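Local coordinates for protein Alpha/beta hydrolase (Streptomyces albidoflavus, PDB 6KSU) that probably catalyses head-to-tail macrolactamization of non-ribosomal peptides, acting as a stand-alone cyclase related to penicillin-binding proteins and beta-lactamases, at residues A[192-195]-A[196-200]. Numbering follows the deposited sequence.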
loop_
_atom_site.group_PDB
_atom_site.type_symbol
_atom_site.label_atom_id
_atom_site.label_comp_id
_atom_site.label_asym_id
_atom_site.label_seq_id
_atom_site.Cartn_x
_atom_site.Cartn_y
_atom_site.Cartn_z
ATOM N N MET A 192 -3.265 -6.807 23.737
ATOM C CA MET A 192 -2.655 -7.875 22.959
ATOM C C MET A 192 -1.714 -7.326 21.898
ATOM O O MET A 192 -1.917 -6.233 21.359
ATOM C CB MET A 192 -3.703 -8.750 22.268
ATOM C CG MET A 192 -4.938 -9.000 23.057
ATOM S SD MET A 192 -6.202 -9.545 21.911
ATOM C CE MET A 192 -7.111 -8.034 21.679
ATOM N N ASP A 193 -0.697 -8.124 21.577
ATOM C CA ASP A 193 0.191 -7.798 20.473
ATOM C C ASP A 193 -0.585 -7.753 19.152
ATOM O O ASP A 193 -1.709 -8.267 19.036
ATOM C CB ASP A 193 1.326 -8.810 20.399
ATOM C CG ASP A 193 0.849 -10.196 19.988
ATOM O OD1 ASP A 193 0.627 -10.412 18.775
ATOM O OD2 ASP A 193 0.698 -11.074 20.869
ATOM N N TRP A 194 0.031 -7.125 18.144
ATOM C CA TRP A 194 -0.661 -6.910 16.874
ATOM C C TRP A 194 -1.126 -8.222 16.243
ATOM O O TRP A 194 -2.241 -8.296 15.723
ATOM C CB TRP A 194 0.233 -6.141 15.887
ATOM C CG TRP A 194 -0.356 -6.093 14.507
ATOM C CD1 TRP A 194 -1.275 -5.202 14.044
ATOM C CD2 TRP A 194 -0.077 -6.990 13.409
ATOM N NE1 TRP A 194 -1.585 -5.475 12.718
ATOM C CE2 TRP A 194 -0.860 -6.565 12.310
ATOM C CE3 TRP A 194 0.775 -8.094 13.248
ATOM C CZ2 TRP A 194 -0.842 -7.214 11.083
ATOM C CZ3 TRP A 194 0.794 -8.745 12.031
ATOM C CH2 TRP A 194 -0.001 -8.296 10.953
ATOM N N TRP A 195 -0.281 -9.260 16.261
ATOM C CA TRP A 195 -0.681 -10.558 15.705
ATOM C C TRP A 195 -1.925 -11.104 16.403
ATOM O O TRP A 195 -2.921 -11.453 15.750
ATOM C CB TRP A 195 0.455 -11.574 15.831
ATOM C CG TRP A 195 1.642 -11.354 14.948
ATOM C CD1 TRP A 195 1.933 -12.016 13.792
ATOM C CD2 TRP A 195 2.732 -10.444 15.175
ATOM N NE1 TRP A 195 3.121 -11.560 13.271
ATOM C CE2 TRP A 195 3.631 -10.596 14.098
ATOM C CE3 TRP A 195 3.024 -9.509 16.172
ATOM C CZ2 TRP A 195 4.809 -9.862 14.000
ATOM C CZ3 TRP A 195 4.199 -8.769 16.068
ATOM C CH2 TRP A 195 5.073 -8.949 14.986
ATOM N N THR A 196 -1.875 -11.200 17.736
ATOM C CA THR A 196 -2.988 -11.774 18.478
ATOM C C THR A 196 -4.264 -10.984 18.228
ATOM O O THR A 196 -5.329 -11.564 17.999
ATOM C CB THR A 196 -2.656 -11.817 19.970
ATOM O OG1 THR A 196 -1.457 -12.576 20.168
ATOM C CG2 THR A 196 -3.788 -12.441 20.770
ATOM N N ALA A 197 -4.167 -9.658 18.238
ATOM C CA ALA A 197 -5.344 -8.823 18.044
ATOM C C ALA A 197 -5.863 -8.926 16.616
ATOM O O ALA A 197 -7.079 -9.029 16.399
ATOM C CB ALA A 197 -5.008 -7.373 18.401
ATOM N N MET A 198 -4.960 -8.890 15.623
ATOM C CA MET A 198 -5.376 -9.088 14.239
ATOM C C MET A 198 -6.126 -10.410 14.077
ATOM O O MET A 198 -7.200 -10.470 13.462
ATOM C CB MET A 198 -4.144 -9.034 13.323
ATOM C CG MET A 198 -4.406 -9.241 11.853
ATOM S SD MET A 198 -5.580 -8.072 11.127
ATOM C CE MET A 198 -4.615 -6.577 10.946
ATOM N N ASP A 199 -5.577 -11.484 14.639
ATOM C CA ASP A 199 -6.246 -12.781 14.562
ATOM C C ASP A 199 -7.609 -12.736 15.256
ATOM O O ASP A 199 -8.657 -12.864 14.614
ATOM C CB ASP A 199 -5.339 -13.863 15.165
ATOM C CG ASP A 199 -5.894 -15.288 14.983
ATOM O OD1 ASP A 199 -6.972 -15.467 14.371
ATOM O OD2 ASP A 199 -5.239 -16.235 15.456
ATOM N N SER A 200 -7.616 -12.486 16.565
ATOM C CA SER A 200 -8.839 -12.658 17.350
ATOM C C SER A 200 -9.891 -11.586 17.074
ATOM O O SER A 200 -11.081 -11.837 17.268
ATOM C CB SER A 200 -8.494 -12.666 18.833
ATOM O OG SER A 200 -7.882 -11.445 19.189
#
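D193 and T196 meet at the start of helix 194-206, where D193 is the N-cap. Both carboxylate oxygens of D193 are used. D193 OD1 accepts from T196 N at 2.8 Å, the classic N-cap bond. T196 N approaches 46° off the carboxylate plane. D193 OD2 takes the hydroxyl OG1 of T196 at 2.7 Å, from the syn side. With chi1 at 68°, CG of D193 sits between its backbone N and carbonyl carbon, which directs the carboxylate to T196 N and OG1. Two bonds to one residue should fix the rotation of the D193 carboxylate. The negative charge at the helix N-terminus is probably favoured by the helix dipole. R217 adds a weak hydrogen bond to T196 OG1.

Backbone bonds then run i to i+4. A197 N donates to D193 O, M198 N to W194 O, and D199 N to W195 O. One turn on, S200 OG donates to T196 O at 2.8 Å, and that oxygen also accepts from S200 N.

The apolar contacts lie on two sides of the turn. M192 reaches along the helix from the preceding loop. M192 SD lies 3.9 Å from T196 CG2, and the bent end of M192 brings CE to 4.0 Å from A197 CB. M198 runs alongside the W194 indole. M198 CB is over one face of the indole, near the ring's outer edge, while M198 CE is 3.8 Å from W194 CZ2.

The two tryptophans and M198 join this helix start to helix 85-98, helix 252-255 and the H214 loop within the beta-lactamase-like domain. W194 NE1 bonds T89 on helix 85-98, and M198 packs on L88 and L92 of the same helix. W195 NE1 bonds the carbonyl of H214, and both indoles touch A252 of helix 252-255.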